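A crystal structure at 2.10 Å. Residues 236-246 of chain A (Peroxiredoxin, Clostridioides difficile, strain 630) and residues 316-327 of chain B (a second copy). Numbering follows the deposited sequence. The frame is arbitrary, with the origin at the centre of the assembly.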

# COMPACT_ATOMS: atom_id res chain seq x y z
N SER A 236 -21.99 7.11 6.24
CA SER A 236 -20.63 7.00 6.81
C SER A 236 -20.70 6.43 8.23
O SER A 236 -21.70 6.73 8.97
CB SER A 236 -19.97 8.35 6.78
OG SER A 236 -20.04 8.96 8.06
N VAL A 237 -19.69 5.68 8.67
CA VAL A 237 -19.69 5.09 10.04
C VAL A 237 -19.86 6.23 11.05
O VAL A 237 -20.74 6.11 11.90
CB VAL A 237 -18.44 4.25 10.35
CG1 VAL A 237 -18.39 3.82 11.80
CG2 VAL A 237 -18.30 3.06 9.41
N ASP A 238 -19.05 7.28 10.92
CA ASP A 238 -18.94 8.40 11.90
C ASP A 238 -20.30 9.07 12.09
O ASP A 238 -20.66 9.34 13.24
CB ASP A 238 -17.89 9.44 11.44
CG ASP A 238 -17.88 10.77 12.19
OD1 ASP A 238 -17.51 10.81 13.41
OD2 ASP A 238 -18.23 11.75 11.55
N ALA A 239 -21.00 9.37 11.00
CA ALA A 239 -22.35 9.97 11.03
C ALA A 239 -23.36 9.03 11.74
O ALA A 239 -24.33 9.55 12.34
CB ALA A 239 -22.78 10.33 9.62
N MET A 240 -23.17 7.70 11.67
CA MET A 240 -24.08 6.72 12.32
C MET A 240 -23.80 6.71 13.81
O MET A 240 -24.77 6.75 14.61
CB MET A 240 -23.93 5.31 11.76
CG MET A 240 -24.60 5.19 10.44
SD MET A 240 -24.79 3.48 9.93
CE MET A 240 -25.53 3.79 8.33
N VAL A 241 -22.53 6.77 14.19
CA VAL A 241 -22.17 6.86 15.63
C VAL A 241 -22.69 8.19 16.22
O VAL A 241 -23.21 8.17 17.34
CB VAL A 241 -20.67 6.73 15.83
CG1 VAL A 241 -20.33 6.75 17.31
CG2 VAL A 241 -20.14 5.49 15.15
N ARG A 242 -22.53 9.30 15.50
CA ARG A 242 -22.96 10.63 16.01
C ARG A 242 -24.49 10.68 16.07
O ARG A 242 -25.00 11.15 17.09
CB ARG A 242 -22.40 11.77 15.14
CG ARG A 242 -20.87 11.88 15.14
CD ARG A 242 -20.21 11.77 16.51
NE ARG A 242 -18.76 11.84 16.36
CZ ARG A 242 -17.88 11.57 17.31
NH1 ARG A 242 -18.29 11.20 18.52
NH2 ARG A 242 -16.59 11.65 17.03
N ASN A 243 -25.18 10.24 15.01
CA ASN A 243 -26.66 10.16 14.98
C ASN A 243 -27.17 9.38 16.19
O ASN A 243 -28.08 9.89 16.89
CB ASN A 243 -27.14 9.56 13.66
CG ASN A 243 -26.96 10.49 12.48
OD1 ASN A 243 -26.76 11.70 12.63
ND2 ASN A 243 -27.09 9.93 11.30
N LEU A 244 -26.61 8.19 16.47
CA LEU A 244 -27.06 7.38 17.63
C LEU A 244 -26.77 8.13 18.94
O LEU A 244 -27.60 8.04 19.87
CB LEU A 244 -26.38 6.01 17.63
CG LEU A 244 -26.86 5.05 16.54
CD1 LEU A 244 -25.93 3.87 16.44
CD2 LEU A 244 -28.28 4.56 16.78
N GLU A 245 -25.63 8.81 19.03
CA GLU A 245 -25.18 9.47 20.30
C GLU A 245 -26.12 10.64 20.65
O GLU A 245 -26.47 10.78 21.83
CB GLU A 245 -23.73 9.95 20.18
CG GLU A 245 -22.72 8.83 20.42
CD GLU A 245 -21.28 9.22 20.15
OE1 GLU A 245 -21.06 10.10 19.28
OE2 GLU A 245 -20.40 8.65 20.80
N ASN A 246 -26.52 11.42 19.63
CA ASN A 246 -27.34 12.65 19.74
C ASN A 246 -28.82 12.28 19.95
O ASN A 246 -29.53 13.14 20.56
CB ASN A 246 -27.15 13.54 18.52
CG ASN A 246 -25.80 14.22 18.53
OD1 ASN A 246 -25.26 14.49 19.60
ND2 ASN A 246 -25.25 14.46 17.35
N LEU B 316 -7.62 1.99 12.07
CA LEU B 316 -8.27 3.32 12.06
C LEU B 316 -9.66 3.26 12.72
O LEU B 316 -9.93 4.12 13.61
CB LEU B 316 -8.30 3.82 10.61
CG LEU B 316 -6.93 4.17 10.02
CD1 LEU B 316 -7.08 4.83 8.66
CD2 LEU B 316 -6.14 5.07 10.96
N LYS B 317 -10.49 2.26 12.36
CA LYS B 317 -11.80 2.00 13.03
C LYS B 317 -11.59 1.73 14.53
O LYS B 317 -12.34 2.34 15.31
CB LYS B 317 -12.56 0.88 12.32
CG LYS B 317 -13.43 1.43 11.19
CD LYS B 317 -13.82 0.45 10.10
CE LYS B 317 -14.34 1.20 8.90
NZ LYS B 317 -15.13 0.35 8.00
N THR B 318 -10.62 0.90 14.93
CA THR B 318 -10.40 0.58 16.36
C THR B 318 -9.84 1.81 17.10
O THR B 318 -10.08 1.93 18.34
CB THR B 318 -9.48 -0.64 16.55
OG1 THR B 318 -8.29 -0.52 15.76
CG2 THR B 318 -10.18 -1.95 16.20
N GLN B 319 -9.11 2.68 16.39
CA GLN B 319 -8.68 4.01 16.94
C GLN B 319 -9.94 4.82 17.28
O GLN B 319 -10.05 5.29 18.43
CB GLN B 319 -7.79 4.80 15.97
CG GLN B 319 -6.34 4.32 15.88
CD GLN B 319 -5.63 4.42 17.21
OE1 GLN B 319 -5.44 3.42 17.90
NE2 GLN B 319 -5.28 5.64 17.60
N TYR B 320 -10.85 4.96 16.32
CA TYR B 320 -12.12 5.71 16.45
C TYR B 320 -12.85 5.21 17.69
O TYR B 320 -13.40 6.02 18.42
CB TYR B 320 -12.93 5.60 15.15
CG TYR B 320 -14.16 6.46 15.10
CD1 TYR B 320 -15.32 6.12 15.78
CD2 TYR B 320 -14.16 7.63 14.34
CE1 TYR B 320 -16.46 6.93 15.71
CE2 TYR B 320 -15.29 8.44 14.25
CZ TYR B 320 -16.44 8.08 14.93
OH TYR B 320 -17.53 8.91 14.82
N VAL B 321 -12.82 3.90 17.95
CA VAL B 321 -13.52 3.29 19.10
C VAL B 321 -12.91 3.87 20.37
O VAL B 321 -13.64 4.20 21.35
CB VAL B 321 -13.46 1.74 19.05
CG1 VAL B 321 -13.69 1.09 20.41
CG2 VAL B 321 -14.45 1.17 18.04
N LEU B 322 -11.59 3.94 20.40
CA LEU B 322 -10.85 4.28 21.63
C LEU B 322 -10.89 5.81 21.81
O LEU B 322 -10.99 6.25 22.94
CB LEU B 322 -9.42 3.75 21.48
CG LEU B 322 -9.29 2.23 21.53
CD1 LEU B 322 -8.04 1.78 20.79
CD2 LEU B 322 -9.27 1.74 22.99
N ARG B 323 -10.81 6.59 20.74
CA ARG B 323 -10.73 8.06 20.90
C ARG B 323 -12.15 8.50 21.31
O ARG B 323 -12.22 9.25 22.30
CB ARG B 323 -10.02 8.74 19.72
CG ARG B 323 -10.88 9.55 18.75
CD ARG B 323 -10.01 10.34 17.76
NE ARG B 323 -9.18 9.46 16.93
CZ ARG B 323 -9.55 8.91 15.77
NH1 ARG B 323 -8.71 8.11 15.13
NH2 ARG B 323 -10.73 9.16 15.23
N ASN B 324 -13.20 7.88 20.74
CA ASN B 324 -14.62 8.29 20.91
C ASN B 324 -15.37 7.57 22.05
O ASN B 324 -16.63 7.78 22.16
CB ASN B 324 -15.33 8.15 19.58
CG ASN B 324 -14.84 9.19 18.60
OD1 ASN B 324 -14.13 8.86 17.66
ND2 ASN B 324 -15.24 10.44 18.82
N CYS B 325 -14.67 6.85 22.93
CA CYS B 325 -15.24 6.17 24.13
C CYS B 325 -16.43 5.27 23.76
O CYS B 325 -17.43 5.25 24.52
CB CYS B 325 -15.57 7.23 25.18
SG CYS B 325 -14.08 8.11 25.72
N LEU B 326 -16.33 4.51 22.66
CA LEU B 326 -17.35 3.48 22.29
C LEU B 326 -17.18 2.21 23.14
O LEU B 326 -16.18 2.07 23.87
CB LEU B 326 -17.29 3.15 20.80
CG LEU B 326 -17.40 4.30 19.79
CD1 LEU B 326 -17.83 3.75 18.43
CD2 LEU B 326 -18.37 5.38 20.22
N GLY B 327 -18.14 1.30 23.05
CA GLY B 327 -18.18 0.09 23.90
C GLY B 327 -17.26 -1.03 23.40
O GLY B 327 -16.86 -1.86 24.19
O HOH W 1 -18.01 9.70 20.82

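Residues 237-246 of chain A form a helix. Residues 316-323 of chain B belong to a helix that begins earlier in the chain. The two run in nearly the same direction, with 22° between their N-to-C directions. Their axes come no closer than 12.4 Å, so the backbones do not touch and side chains bridge the gap. Ser A236 caps the N terminus of the chain A helix: Ser A236 OG accepts from Ala A239 N at 3.1 Å, satisfying an amide that has no partner within the helix. In chain B, Asn B324 is the first residue to leave helical geometry. Leu B326 N still donates to Val B321 O at 3.0 Å, which holds the turn against the helix.

Tyr B320 gives up more surface to the other stretch than any other residue here. Its CA-to-CB bond points toward chain A, and chi1 is t. Tyr B320 OH donates to Asp A238 OD1 at 2.4 Å, a very short hydrogen bond. The carboxylate oxygen lies at the ring edge, near the ring plane, as expected for a partner of the phenol hydroxyl. The CA-to-CB bond of Asp A238 points sideways, but its carboxylate comes nearer to chain B.

Arg A242 lies one helical turn beyond Asp A238. Arg A242 NE makes a weak hydrogen bond to Asp A238 OD1 at 3.4 Å, part of a salt bridge. The same oxygen therefore receives both the tyrosine and the arginine. Tyr B320 OH lies over one face of the guanidinium. At the other end of the group, Arg A242 NH1 donates to Glu A245 OE1 at 3.1 Å in a second salt bridge. The arginine is thus held between two acids of its own helix. The side chain of Asn B324 lies at the guanidinium edge.

A water links the two chains beside this group. Water 1 donates to Glu A245 OE2 at 2.6 Å and to Asn B324 O at 2.7 Å. The same water 1 also accepts a weak hydrogen bond from Arg A242 NH1 at 2.8 Å. Glu A245 OE2 and Asn B324 O are 4.1 Å apart, and both accept from the water, which supplies the protons.

Val A241 supplies the apolar part of the contact. Its CA-to-CB bond points toward chain B. Val A241 CG2 lies 4.0 Å from Tyr B320 CE1, and Val A241 CG1 lies 3.8 Å from Leu B326 CD2. The valine thus packs against both residues.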